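Long-range contacts in GTPase activator-like protein (Chaetomium thermophilum, PDB 5HIU), which probably acts in its full-length form as a GTPase activator, the fungal TSC2 protein, of which this chain is the all-helical N-terminal part: residues Val334-Leu339 and Asn374-Glu379; Gly342-Ser347 and Phe386-Gln391; Ile358-Asn363 and Ser424-His429; His429-Val434 and Met452-Arg457. All coordinates share one frame; numbering follows the deposited sequence.

Interaction 1 of 4, residues Val334-Leu339 and Asn374-Glu379; sequences VPLSLL and NPILVE
Leu336, at the start of helix 336-348, and Ile376, in a short 3-10 segment, bring their alpha carbons to 6.2 Å of each other, and each aims its CB at the other's segment. The two side chains cross at a slant and carry most of the contact. Ile376 is fully stretched: CG1 stands anti to the backbone N (chi1 -174°) and CD1 continues the zigzag (chi2 176°). The tip therefore reaches past Leu336 to the backbone before the helix, where Ile376 CD1 comes within 3.1 Å of Val334 O, a close approach of a methyl to a carbonyl oxygen. Behind it, Ile376 CG1 lies 3.7 Å from Leu336 CB. Leu336 sends its two methyls different ways: CD1 stays beside the Ile376 chain at 3.9 Å from Ile376 CD1, while CD2 goes on to Leu377 CB, also at 3.9 Å. No hydrogen bond joins the segments. The turn carrying Ile376 is shaped from within, since Asn374 OD1 accepts the N-H of Ile376 on a lone pair (3.0 Å), making an Asx turn, and Asn374 ND2 is held by Leu323 O. Helix 352-366 backs the turn through Leu365, which touches Ile376 and Leu377. Helix 281-294 packs on Val334 and Leu339 from the preceding part of the chain, and Ile385 of helix 383-391 meets both Leu336 and Leu377.

Interaction 2 of 4, residues Gly342-Ser347 and Phe386-Gln391; sequences GLANVS and FDVAAQ
Val388 points its CB at segment 342-347 and lodges its two methyls among Leu343, Ala344 and Ser347. The short helical segments run nearly the same way, 18° apart, with their axes 9.5 Å from each other. In Val388 the first torsion (chi1 176°) sets CG1 anti to the backbone N, beside the carbonyl carbon, and leaves CG2 beside the N. Val388 CG1 lies 4.0 Å from Leu343 O. The same methyl, Val388 CG1, is 4.1 Å from Ser347 CB. Val388 CG2 meets the backbone of Ala344, 4.1 Å from Ala344 CA, with the Ala344 CB at the flank. One turn further on, Ser347 and Gln391 meet. Both direct CB across the gap, and Ser347 OG, anti to its own backbone N (chi1 -171°), rests on the aliphatic part of the glutamine, 3.4 Å from Gln391 CB and equally far from Gln391 CG. No hydrogen bond crosses between the segments, so this is van der Waals packing with a hydroxyl lying against methylenes. Ile358 and Ile362 of the intervening helix 352-366 also touch Val388, which thus packs against two helices. Two co-directional helices packed side by side, with the helix between them in sequence lying against the pair, are the arrangement of an alpha-solenoid, consistent with the strandless, all-helical build of this chain.

Interaction 3 of 4, residues Ile358-Asn363 and Ser424-His429; sequences ILRLIN and SLQLKH
Asn363 ND2 is the donor that ties these two helices together, giving hydrogen bonds to both carbonyl oxygens of Gln426. Asn363 ND2 lies 3.1 Å from the backbone Gln426 O and 3.0 Å from the side-chain Gln426 OE1; each time the nitrogen stands above the carbonyl plane, and the two side-chain amides are turned 76° apart. The Gln426 chain turns about CB-CG (chi2 -69°), which places CD over towards Arg360. Gln426 OE1 itself lies 3.0 Å from Arg360 CA, against the neighbouring backbone. The polar link joins helices 352-366 and 423-441, whose segments run 21° from parallel, the side-by-side packing of co-directional helices found in alpha-solenoids. Leu359 and Gln426 lie alongside each other, their side chains running opposite ways, with Leu359 CD1 3.4 Å from Gln426 CB. Gln426 NE2 lies obliquely by the Arg360 guanidinium, 3.5 Å from Arg360 NH1, but both are donors and do not bond. The charge of Arg360 is instead answered by Glu357, which forms a salt bridge with NH2. His429 ND1 folds back on its own helix in a weak hydrogen bond to Leu425 O.

Interaction 4 of 4, residues His429-Val434 and Met452-Arg457; sequences HLILRV and MKFLIR
The Phe454 ring brings its CE2/CZ end, as a bump, up against three methyls of helix 423-441: Leu430 CD2, Ile431 CD1 and Val434 CG2. Closest is Ile431 CD1, 3.3 Å from Phe454 CE2; Leu430 CD2 reaches Phe454 CZ at 3.8 Å, and Val434 CG2 is a looser neighbour, 4.2 Å from Phe454 CE2. All three approach the ring obliquely. Phe454 CG stands anti to its backbone N (chi1 163°), on a CB that points toward the opposing helix. Next to it, the fork of Leu455 reaches Val434 and Ile431: Leu455 CD1 lies 3.7 Å from Val434 CG1 and Leu455 CD2 lies 3.8 Å from Ile431 CG2, so each prong has its own partner. Ile431 in turn serves both neighbours, with CG2 branching from CB to the leucine and CD1 turned onto the ring by chi2 (-31°). Leu455 lies alongside Ile431 and Val434, pointing the opposite way to each, whereas Phe454 crosses its partners at a slant. No hydrogen bond crosses between the segments, so the contact is van der Waals packing. The helices, 423-441 and 448-459, follow one another in the chain as a hairpin, with segment directions 146° apart. Helix 383-391 packs beside the ring, with Phe386 stacked on Phe454 and Ala389 touching Leu430, and Phe366 of helix 352-366 also touches Leu430.

The four contacts involve the last five modelled helices, 336-348, 352-366, 383-391, 423-441 and 448-459, and the loop between 352-366 and 383-391, toward one end of a long, strandless chain. Interactions 1 and 2 share helix 336-348, with centres about 15 Å apart; interactions 3 and 4 share helix 423-441 and even His429, with centres about 11 Å apart. Along the chain interactions 1, 2 and 3 interleave, while interaction 4 follows interactions 1, 2 and 3. Interaction 3 touches interaction 1 through Leu361 on Leu339 and interaction 2 through Leu359 on Ala389, so the contacts adjoin one another across the helices, building a compact terminal block of the TSC2 N-terminal region.

Interaction 1 of 4, residues Val334-Leu339 and Asn374-Glu379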
loop_
_atom_site.group_PDB
_atom_site.type_symbol
_atom_site.label_atom_id
_atom_site.label_comp_id
_atom_site.label_asym_id
_atom_site.label_seq_id
_atom_site.Cartn_x
_atom_site.Cartn_y
_atom_site.Cartn_z
ATOM N N VAL A 334 7.018 4.598 23.043
ATOM C CA VAL A 334 8.026 5.479 22.485
ATOM C C VAL A 334 8.849 6.116 23.614
ATOM O O VAL A 334 8.286 6.515 24.632
ATOM C CB VAL A 334 7.368 6.586 21.652
ATOM C CG1 VAL A 334 8.416 7.546 21.121
ATOM C CG2 VAL A 334 6.573 5.988 20.501
ATOM N N PRO A 335 10.178 6.227 23.434
ATOM C CA PRO A 335 10.991 6.902 24.454
ATOM C C PRO A 335 10.777 8.401 24.472
ATOM O O PRO A 335 10.855 9.057 23.433
ATOM C CB PRO A 335 12.437 6.593 24.052
ATOM C CG PRO A 335 12.395 5.815 22.779
ATOM C CD PRO A 335 10.978 5.734 22.298
ATOM N N LEU A 336 10.506 8.953 25.644
ATOM C CA LEU A 336 10.246 10.369 25.708
ATOM C C LEU A 336 11.494 11.149 25.324
ATOM O O LEU A 336 11.429 12.065 24.510
ATOM C CB LEU A 336 9.794 10.772 27.095
ATOM C CG LEU A 336 9.393 12.246 27.186
ATOM C CD1 LEU A 336 8.229 12.525 26.237
ATOM C CD2 LEU A 336 9.054 12.620 28.627
ATOM N N SER A 337 12.626 10.778 25.913
ATOM C CA SER A 337 13.904 11.432 25.634
ATOM C C SER A 337 14.148 11.520 24.130
ATOM O O SER A 337 14.228 12.624 23.578
ATOM C CB SER A 337 15.030 10.664 26.319
ATOM O OG SER A 337 14.807 9.269 26.193
ATOM N N LEU A 338 14.223 10.352 23.479
ATOM C CA LEU A 338 14.338 10.248 22.012
ATOM C C LEU A 338 13.314 11.123 21.291
ATOM O O LEU A 338 13.668 11.954 20.457
ATOM C CB LEU A 338 14.121 8.798 21.543
ATOM C CG LEU A 338 15.244 7.757 21.509
ATOM C CD1 LEU A 338 16.399 8.311 20.693
ATOM C CD2 LEU A 338 15.714 7.310 22.890
ATOM N N LEU A 339 12.041 10.924 21.612
ATOM C CA LEU A 339 10.983 11.660 20.942
ATOM C C LEU A 339 11.319 13.125 20.940
ATOM O O LEU A 339 11.344 13.759 19.901
ATOM C CB LEU A 339 9.628 11.440 21.619
ATOM C CG LEU A 339 8.437 12.071 20.893
ATOM C CD1 LEU A 339 8.345 11.593 19.448
ATOM C CD2 LEU A 339 7.146 11.766 21.637
ATOM N N ASN A 374 -0.671 11.819 28.905
ATOM C CA ASN A 374 -0.146 10.604 28.321
ATOM C C ASN A 374 0.884 10.023 29.280
ATOM O O ASN A 374 1.692 10.772 29.835
ATOM C CB ASN A 374 0.477 10.916 26.965
ATOM C CG ASN A 374 0.872 9.679 26.196
ATOM O OD1 ASN A 374 1.635 8.858 26.682
ATOM N ND2 ASN A 374 0.372 9.552 24.969
ATOM N N PRO A 375 0.850 8.693 29.489
ATOM C CA PRO A 375 1.769 8.018 30.420
ATOM C C PRO A 375 3.235 8.311 30.153
ATOM O O PRO A 375 4.006 8.478 31.099
ATOM C CB PRO A 375 1.503 6.524 30.195
ATOM C CG PRO A 375 0.387 6.421 29.207
ATOM C CD PRO A 375 -0.187 7.780 28.972
ATOM N N ILE A 376 3.610 8.373 28.880
ATOM C CA ILE A 376 4.998 8.632 28.479
ATOM C C ILE A 376 5.651 9.795 29.246
ATOM O O ILE A 376 6.862 9.771 29.506
ATOM C CB ILE A 376 5.111 8.887 26.954
ATOM C CG1 ILE A 376 6.574 9.022 26.525
ATOM C CG2 ILE A 376 4.359 10.149 26.544
ATOM C CD1 ILE A 376 6.757 9.173 25.028
ATOM N N LEU A 377 4.869 10.805 29.618
ATOM C CA LEU A 377 5.463 11.942 30.265
ATOM C C LEU A 377 5.094 12.133 31.755
ATOM O O LEU A 377 5.332 13.212 32.310
ATOM C CB LEU A 377 5.250 13.206 29.411
ATOM C CG LEU A 377 3.878 13.734 29.002
ATOM C CD1 LEU A 377 3.177 14.412 30.154
ATOM C CD2 LEU A 377 4.079 14.761 27.915
ATOM N N VAL A 378 4.581 11.104 32.431
ATOM C CA VAL A 378 4.166 11.303 33.822
ATOM C C VAL A 378 5.330 11.376 34.804
ATOM O O VAL A 378 5.311 12.221 35.696
ATOM C CB VAL A 378 3.129 10.276 34.328
ATOM C CG1 VAL A 378 1.891 10.299 33.450
ATOM C CG2 VAL A 378 3.722 8.884 34.428
ATOM N N GLU A 379 6.343 10.524 34.649
ATOM C CA GLU A 379 7.451 10.490 35.624
ATOM C C GLU A 379 8.627 11.394 35.226
ATOM O O GLU A 379 9.748 11.176 35.685
ATOM C CB GLU A 379 7.980 9.054 35.801
ATOM C CG GLU A 379 6.978 8.020 36.295
ATOM C CD GLU A 379 6.726 8.072 37.795
ATOM O OE1 GLU A 379 6.790 9.165 38.402
ATOM O OE2 GLU A 379 6.444 7.001 38.367
#

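Interaction 2 of 4, residues Gly342-Ser347 and Phe386-Gln391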
loop_
_atom_site.group_PDB
_atom_site.type_symbol
_atom_site.label_atom_id
_atom_site.label_comp_id
_atom_site.label_asym_id
_atom_site.label_seq_id
_atom_site.Cartn_x
_atom_site.Cartn_y
_atom_site.Cartn_z
ATOM N N GLY A 342 14.248 14.000 18.891
ATOM C CA GLY A 342 13.768 14.082 17.515
ATOM C C GLY A 342 12.982 15.351 17.231
ATOM O O GLY A 342 13.172 15.989 16.198
ATOM N N LEU A 343 12.101 15.726 18.151
ATOM C CA LEU A 343 11.215 16.870 17.940
ATOM C C LEU A 343 11.962 18.196 17.874
ATOM O O LEU A 343 11.495 19.148 17.236
ATOM C CB LEU A 343 10.176 16.952 19.056
ATOM C CG LEU A 343 9.125 15.840 19.144
ATOM C CD1 LEU A 343 8.725 15.622 20.595
ATOM C CD2 LEU A 343 7.899 16.155 18.290
ATOM N N ALA A 344 13.110 18.264 18.546
ATOM C CA ALA A 344 13.862 19.518 18.632
ATOM C C ALA A 344 14.409 19.892 17.259
ATOM O O ALA A 344 14.084 20.959 16.717
ATOM C CB ALA A 344 14.985 19.402 19.653
ATOM N N ASN A 345 15.217 18.986 16.704
ATOM C CA ASN A 345 15.739 19.108 15.346
ATOM C C ASN A 345 14.722 19.783 14.448
ATOM O O ASN A 345 14.989 20.843 13.881
ATOM C CB ASN A 345 16.072 17.723 14.777
ATOM C CG ASN A 345 17.450 17.224 15.186
ATOM O OD1 ASN A 345 18.266 17.963 15.748
ATOM N ND2 ASN A 345 17.723 15.962 14.884
ATOM N N VAL A 346 13.537 19.185 14.386
ATOM C CA VAL A 346 12.525 19.581 13.426
ATOM C C VAL A 346 12.025 20.987 13.664
ATOM O O VAL A 346 11.934 21.765 12.717
ATOM C CB VAL A 346 11.300 18.645 13.453
ATOM C CG1 VAL A 346 10.259 19.095 12.424
ATOM C CG2 VAL A 346 11.722 17.202 13.196
ATOM N N SER A 347 11.708 21.316 14.914
ATOM C CA SER A 347 11.065 22.607 15.237
ATOM C C SER A 347 11.800 23.850 14.726
ATOM O O SER A 347 11.191 24.920 14.609
ATOM C CB SER A 347 10.854 22.760 16.744
ATOM O OG SER A 347 10.048 23.895 17.011
ATOM N N PHE A 386 8.711 21.488 26.891
ATOM C CA PHE A 386 8.223 22.862 26.913
ATOM C C PHE A 386 9.110 23.798 26.087
ATOM O O PHE A 386 8.626 24.802 25.561
ATOM C CB PHE A 386 8.104 23.377 28.348
ATOM C CG PHE A 386 6.855 22.934 29.059
ATOM C CD1 PHE A 386 5.612 23.007 28.434
ATOM C CD2 PHE A 386 6.913 22.479 30.371
ATOM C CE1 PHE A 386 4.462 22.611 29.096
ATOM C CE2 PHE A 386 5.767 22.080 31.034
ATOM C CZ PHE A 386 4.537 22.147 30.400
ATOM N N ASP A 387 10.398 23.469 25.972
ATOM C CA ASP A 387 11.328 24.304 25.208
ATOM C C ASP A 387 11.055 24.157 23.717
ATOM O O ASP A 387 11.064 25.156 22.990
ATOM C CB ASP A 387 12.794 23.979 25.546
ATOM N N VAL A 388 10.786 22.923 23.272
ATOM C CA VAL A 388 10.330 22.686 21.897
ATOM C C VAL A 388 9.028 23.437 21.655
ATOM O O VAL A 388 8.896 24.183 20.680
ATOM C CB VAL A 388 10.077 21.199 21.585
ATOM C CG1 VAL A 388 9.515 21.056 20.174
ATOM C CG2 VAL A 388 11.350 20.372 21.714
ATOM N N ALA A 389 8.069 23.239 22.548
ATOM C CA ALA A 389 6.766 23.853 22.388
ATOM C C ALA A 389 6.898 25.323 22.097
ATOM O O ALA A 389 6.198 25.838 21.232
ATOM C CB ALA A 389 5.920 23.646 23.628
ATOM N N ALA A 390 7.805 25.987 22.815
ATOM C CA ALA A 390 7.994 27.436 22.705
ATOM C C ALA A 390 8.582 27.811 21.358
ATOM O O ALA A 390 8.141 28.769 20.724
ATOM C CB ALA A 390 8.890 27.940 23.827
ATOM N N GLN A 391 9.569 27.042 20.918
ATOM C CA GLN A 391 10.136 27.221 19.588
ATOM C C GLN A 391 9.056 27.239 18.495
ATOM O O GLN A 391 9.181 27.990 17.535
ATOM C CB GLN A 391 11.165 26.130 19.304
ATOM C CG GLN A 391 12.070 26.444 18.127
ATOM C CD GLN A 391 13.504 26.010 18.355
ATOM O OE1 GLN A 391 13.847 25.496 19.418
ATOM N NE2 GLN A 391 14.354 26.224 17.358
#

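Interaction 3 of 4, residues Ile358-Asn363 and Ser424-His429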
loop_
_atom_site.group_PDB
_atom_site.type_symbol
_atom_site.label_atom_id
_atom_site.label_comp_id
_atom_site.label_asym_id
_atom_site.label_seq_id
_atom_site.Cartn_x
_atom_site.Cartn_y
_atom_site.Cartn_z
ATOM N N ILE A 358 4.055 19.720 15.094
ATOM C CA ILE A 358 4.885 19.591 16.299
ATOM C C ILE A 358 4.034 19.846 17.540
ATOM O O ILE A 358 4.015 19.038 18.461
ATOM C CB ILE A 358 6.058 20.592 16.332
ATOM C CG1 ILE A 358 7.045 20.353 15.176
ATOM C CG2 ILE A 358 6.788 20.483 17.666
ATOM C CD1 ILE A 358 7.991 19.182 15.366
ATOM N N LEU A 359 3.335 20.973 17.536
ATOM C CA LEU A 359 2.450 21.343 18.619
ATOM C C LEU A 359 1.318 20.345 18.778
ATOM O O LEU A 359 1.018 19.922 19.893
ATOM C CB LEU A 359 1.849 22.741 18.400
ATOM C CG LEU A 359 2.719 23.996 18.597
ATOM C CD1 LEU A 359 1.870 25.268 18.538
ATOM C CD2 LEU A 359 3.480 23.940 19.915
ATOM N N ARG A 360 0.668 19.981 17.680
ATOM C CA ARG A 360 -0.521 19.116 17.766
ATOM C C ARG A 360 -0.174 17.792 18.435
ATOM O O ARG A 360 -0.950 17.265 19.223
ATOM C CB ARG A 360 -1.201 18.923 16.389
ATOM C CG ARG A 360 -2.183 17.744 16.324
ATOM C CD ARG A 360 -3.472 17.971 15.543
ATOM N NE ARG A 360 -3.221 18.470 14.187
ATOM C CZ ARG A 360 -3.790 19.557 13.654
ATOM N NH1 ARG A 360 -4.695 20.271 14.331
ATOM N NH2 ARG A 360 -3.469 19.928 12.420
ATOM N N LEU A 361 1.010 17.285 18.136
ATOM C CA LEU A 361 1.538 16.093 18.793
ATOM C C LEU A 361 1.645 16.350 20.290
ATOM O O LEU A 361 1.005 15.671 21.099
ATOM C CB LEU A 361 2.917 15.732 18.212
ATOM C CG LEU A 361 3.480 14.357 18.558
ATOM C CD1 LEU A 361 4.414 13.892 17.462
ATOM C CD2 LEU A 361 4.185 14.311 19.909
ATOM N N ILE A 362 2.409 17.378 20.641
ATOM C CA ILE A 362 2.621 17.742 22.036
ATOM C C ILE A 362 1.270 17.952 22.711
ATOM O O ILE A 362 1.050 17.487 23.819
ATOM C CB ILE A 362 3.537 18.978 22.184
ATOM C CG1 ILE A 362 4.946 18.674 21.635
ATOM C CG2 ILE A 362 3.659 19.388 23.649
ATOM C CD1 ILE A 362 5.853 19.891 21.559
ATOM N N ASN A 363 0.333 18.583 22.029
ATOM C CA ASN A 363 -0.986 18.754 22.617
ATOM C C ASN A 363 -1.720 17.452 22.863
ATOM O O ASN A 363 -2.532 17.373 23.768
ATOM C CB ASN A 363 -1.841 19.655 21.756
ATOM C CG ASN A 363 -1.698 21.098 22.135
ATOM O OD1 ASN A 363 -1.857 21.445 23.300
ATOM N ND2 ASN A 363 -1.397 21.951 21.164
ATOM N N SER A 424 -1.012 29.519 16.248
ATOM C CA SER A 424 -1.766 30.273 17.239
ATOM C C SER A 424 -2.937 29.479 17.845
ATOM O O SER A 424 -3.276 29.677 19.003
ATOM C CB SER A 424 -2.276 31.574 16.594
ATOM O OG SER A 424 -2.821 32.466 17.538
ATOM N N LEU A 425 -3.550 28.595 17.064
ATOM C CA LEU A 425 -4.663 27.765 17.541
ATOM C C LEU A 425 -4.178 26.700 18.532
ATOM O O LEU A 425 -4.883 26.354 19.483
ATOM C CB LEU A 425 -5.399 27.078 16.364
ATOM C CG LEU A 425 -5.769 27.868 15.082
ATOM C CD1 LEU A 425 -6.247 26.928 13.971
ATOM C CD2 LEU A 425 -6.797 28.970 15.337
ATOM N N GLN A 426 -2.978 26.176 18.294
ATOM C CA GLN A 426 -2.427 25.098 19.117
ATOM C C GLN A 426 -1.871 25.621 20.448
ATOM O O GLN A 426 -2.014 24.975 21.482
ATOM C CB GLN A 426 -1.368 24.305 18.335
ATOM C CG GLN A 426 -1.927 23.496 17.164
ATOM C CD GLN A 426 -2.798 22.326 17.603
ATOM O OE1 GLN A 426 -2.345 21.456 18.348
ATOM N NE2 GLN A 426 -4.050 22.294 17.137
ATOM N N LEU A 427 -1.259 26.799 20.426
ATOM C CA LEU A 427 -0.773 27.421 21.656
ATOM C C LEU A 427 -1.908 27.706 22.620
ATOM O O LEU A 427 -1.833 27.335 23.782
ATOM C CB LEU A 427 -0.020 28.711 21.361
ATOM C CG LEU A 427 1.482 28.522 21.181
ATOM C CD1 LEU A 427 2.079 29.696 20.424
ATOM C CD2 LEU A 427 2.150 28.375 22.534
ATOM N N LYS A 428 -2.965 28.350 22.139
ATOM C CA LYS A 428 -4.154 28.564 22.964
ATOM C C LYS A 428 -4.676 27.238 23.527
ATOM O O LYS A 428 -5.218 27.213 24.636
ATOM C CB LYS A 428 -5.258 29.273 22.179
ATOM N N HIS A 429 -4.509 26.147 22.775
ATOM C CA HIS A 429 -4.894 24.817 23.251
ATOM C C HIS A 429 -3.988 24.302 24.364
ATOM O O HIS A 429 -4.476 23.758 25.357
ATOM C CB HIS A 429 -4.929 23.808 22.097
ATOM C CG HIS A 429 -6.232 23.788 21.367
ATOM N ND1 HIS A 429 -6.784 24.919 20.805
ATOM C CD2 HIS A 429 -7.098 22.779 21.115
ATOM C CE1 HIS A 429 -7.936 24.607 20.240
ATOM N NE2 HIS A 429 -8.150 23.316 20.413
#

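Interaction 4 of 4, residues His429-Val434 and Met452-Arg457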
loop_
_atom_site.group_PDB
_atom_site.type_symbol
_atom_site.label_atom_id
_atom_site.label_comp_id
_atom_site.label_asym_id
_atom_site.label_seq_id
_atom_site.Cartn_x
_atom_site.Cartn_y
_atom_site.Cartn_z
ATOM N N HIS A 429 -4.509 26.147 22.775
ATOM C CA HIS A 429 -4.894 24.817 23.251
ATOM C C HIS A 429 -3.988 24.302 24.364
ATOM O O HIS A 429 -4.476 23.758 25.357
ATOM C CB HIS A 429 -4.929 23.808 22.097
ATOM C CG HIS A 429 -6.232 23.788 21.367
ATOM N ND1 HIS A 429 -6.784 24.919 20.805
ATOM C CD2 HIS A 429 -7.098 22.779 21.115
ATOM C CE1 HIS A 429 -7.936 24.607 20.240
ATOM N NE2 HIS A 429 -8.150 23.316 20.413
ATOM N N LEU A 430 -2.679 24.470 24.181
ATOM C CA LEU A 430 -1.673 24.000 25.135
ATOM C C LEU A 430 -1.638 24.853 26.423
ATOM O O LEU A 430 -1.718 24.343 27.549
ATOM C CB LEU A 430 -0.300 24.014 24.467
ATOM C CG LEU A 430 0.864 23.402 25.241
ATOM C CD1 LEU A 430 0.583 21.957 25.634
ATOM C CD2 LEU A 430 2.128 23.505 24.394
ATOM N N ILE A 431 -1.516 26.157 26.250
ATOM C CA ILE A 431 -1.618 27.048 27.379
ATOM C C ILE A 431 -2.809 26.613 28.222
ATOM O O ILE A 431 -2.655 26.350 29.411
ATOM C CB ILE A 431 -1.740 28.533 26.945
ATOM C CG1 ILE A 431 -0.450 29.019 26.243
ATOM C CG2 ILE A 431 -2.079 29.418 28.139
ATOM C CD1 ILE A 431 0.828 28.363 26.734
ATOM N N LEU A 432 -3.981 26.484 27.608
ATOM C CA LEU A 432 -5.175 26.150 28.378
ATOM C C LEU A 432 -4.980 24.850 29.153
ATOM O O LEU A 432 -5.310 24.774 30.339
ATOM C CB LEU A 432 -6.428 26.065 27.492
ATOM C CG LEU A 432 -7.757 25.954 28.261
ATOM C CD1 LEU A 432 -8.045 27.195 29.092
ATOM C CD2 LEU A 432 -8.924 25.682 27.329
ATOM N N ARG A 433 -4.430 23.843 28.485
ATOM C CA ARG A 433 -4.210 22.536 29.105
ATOM C C ARG A 433 -3.174 22.575 30.236
ATOM O O ARG A 433 -3.416 22.033 31.304
ATOM C CB ARG A 433 -3.776 21.517 28.057
ATOM C CG ARG A 433 -3.571 20.110 28.588
ATOM C CD ARG A 433 -4.801 19.563 29.300
ATOM N NE ARG A 433 -4.586 18.180 29.729
ATOM C CZ ARG A 433 -5.383 17.502 30.553
ATOM N NH1 ARG A 433 -6.479 18.060 31.052
ATOM N NH2 ARG A 433 -5.081 16.249 30.878
ATOM N N VAL A 434 -2.026 23.204 29.984
ATOM C CA VAL A 434 -0.966 23.315 30.977
ATOM C C VAL A 434 -1.463 24.125 32.161
ATOM O O VAL A 434 -1.142 23.856 33.320
ATOM C CB VAL A 434 0.272 24.008 30.393
ATOM C CG1 VAL A 434 1.255 24.391 31.499
ATOM C CG2 VAL A 434 0.945 23.108 29.370
ATOM N N MET A 452 5.036 26.185 35.030
ATOM C CA MET A 452 4.949 27.610 35.290
ATOM C C MET A 452 5.945 28.434 34.490
ATOM O O MET A 452 5.582 29.472 33.939
ATOM C CB MET A 452 5.114 27.854 36.779
ATOM C CG MET A 452 3.803 27.711 37.531
ATOM S SD MET A 452 2.964 29.308 37.675
ATOM C CE MET A 452 1.255 28.838 37.475
ATOM N N LYS A 453 7.191 27.979 34.420
ATOM C CA LYS A 453 8.204 28.681 33.639
ATOM C C LYS A 453 7.780 28.784 32.176
ATOM O O LYS A 453 7.922 29.846 31.553
ATOM C CB LYS A 453 9.553 27.982 33.759
ATOM C CG LYS A 453 10.186 28.159 35.127
ATOM C CD LYS A 453 11.443 27.322 35.271
ATOM C CE LYS A 453 11.959 27.333 36.703
ATOM N NZ LYS A 453 13.168 26.475 36.858
ATOM N N PHE A 454 7.235 27.687 31.647
ATOM C CA PHE A 454 6.739 27.658 30.275
ATOM C C PHE A 454 5.664 28.725 30.008
ATOM O O PHE A 454 5.749 29.448 29.016
ATOM C CB PHE A 454 6.218 26.259 29.894
ATOM C CG PHE A 454 5.335 26.263 28.678
ATOM C CD1 PHE A 454 5.879 26.337 27.408
ATOM C CD2 PHE A 454 3.957 26.240 28.807
ATOM C CE1 PHE A 454 5.065 26.367 26.289
ATOM C CE2 PHE A 454 3.140 26.269 27.693
ATOM C CZ PHE A 454 3.693 26.335 26.434
ATOM N N LEU A 455 4.659 28.824 30.876
ATOM C CA LEU A 455 3.596 29.822 30.694
ATOM C C LEU A 455 4.129 31.262 30.724
ATOM O O LEU A 455 3.598 32.139 30.037
ATOM C CB LEU A 455 2.511 29.668 31.759
ATOM C CG LEU A 455 1.574 28.462 31.636
ATOM C CD1 LEU A 455 1.415 27.779 32.983
ATOM C CD2 LEU A 455 0.211 28.847 31.074
ATOM N N ILE A 456 5.169 31.506 31.517
ATOM C CA ILE A 456 5.784 32.825 31.557
ATOM C C ILE A 456 6.440 33.143 30.215
ATOM O O ILE A 456 6.347 34.275 29.746
ATOM C CB ILE A 456 6.805 32.957 32.713
ATOM C CG1 ILE A 456 6.080 32.953 34.068
ATOM C CG2 ILE A 456 7.623 34.232 32.569
ATOM C CD1 ILE A 456 6.978 32.671 35.258
ATOM N N ARG A 457 7.093 32.155 29.600
ATOM C CA ARG A 457 7.684 32.338 28.260
ATOM C C ARG A 457 6.622 32.727 27.229
ATOM O O ARG A 457 6.843 33.596 26.386
ATOM C CB ARG A 457 8.369 31.061 27.761
ATOM C CG ARG A 457 9.558 30.572 28.576
ATOM C CD ARG A 457 9.885 29.122 28.225
ATOM N NE ARG A 457 10.685 28.452 29.255
ATOM C CZ ARG A 457 10.899 27.133 29.329
ATOM N NH1 ARG A 457 10.379 26.291 28.435
ATOM N NH2 ARG A 457 11.646 26.649 30.317
#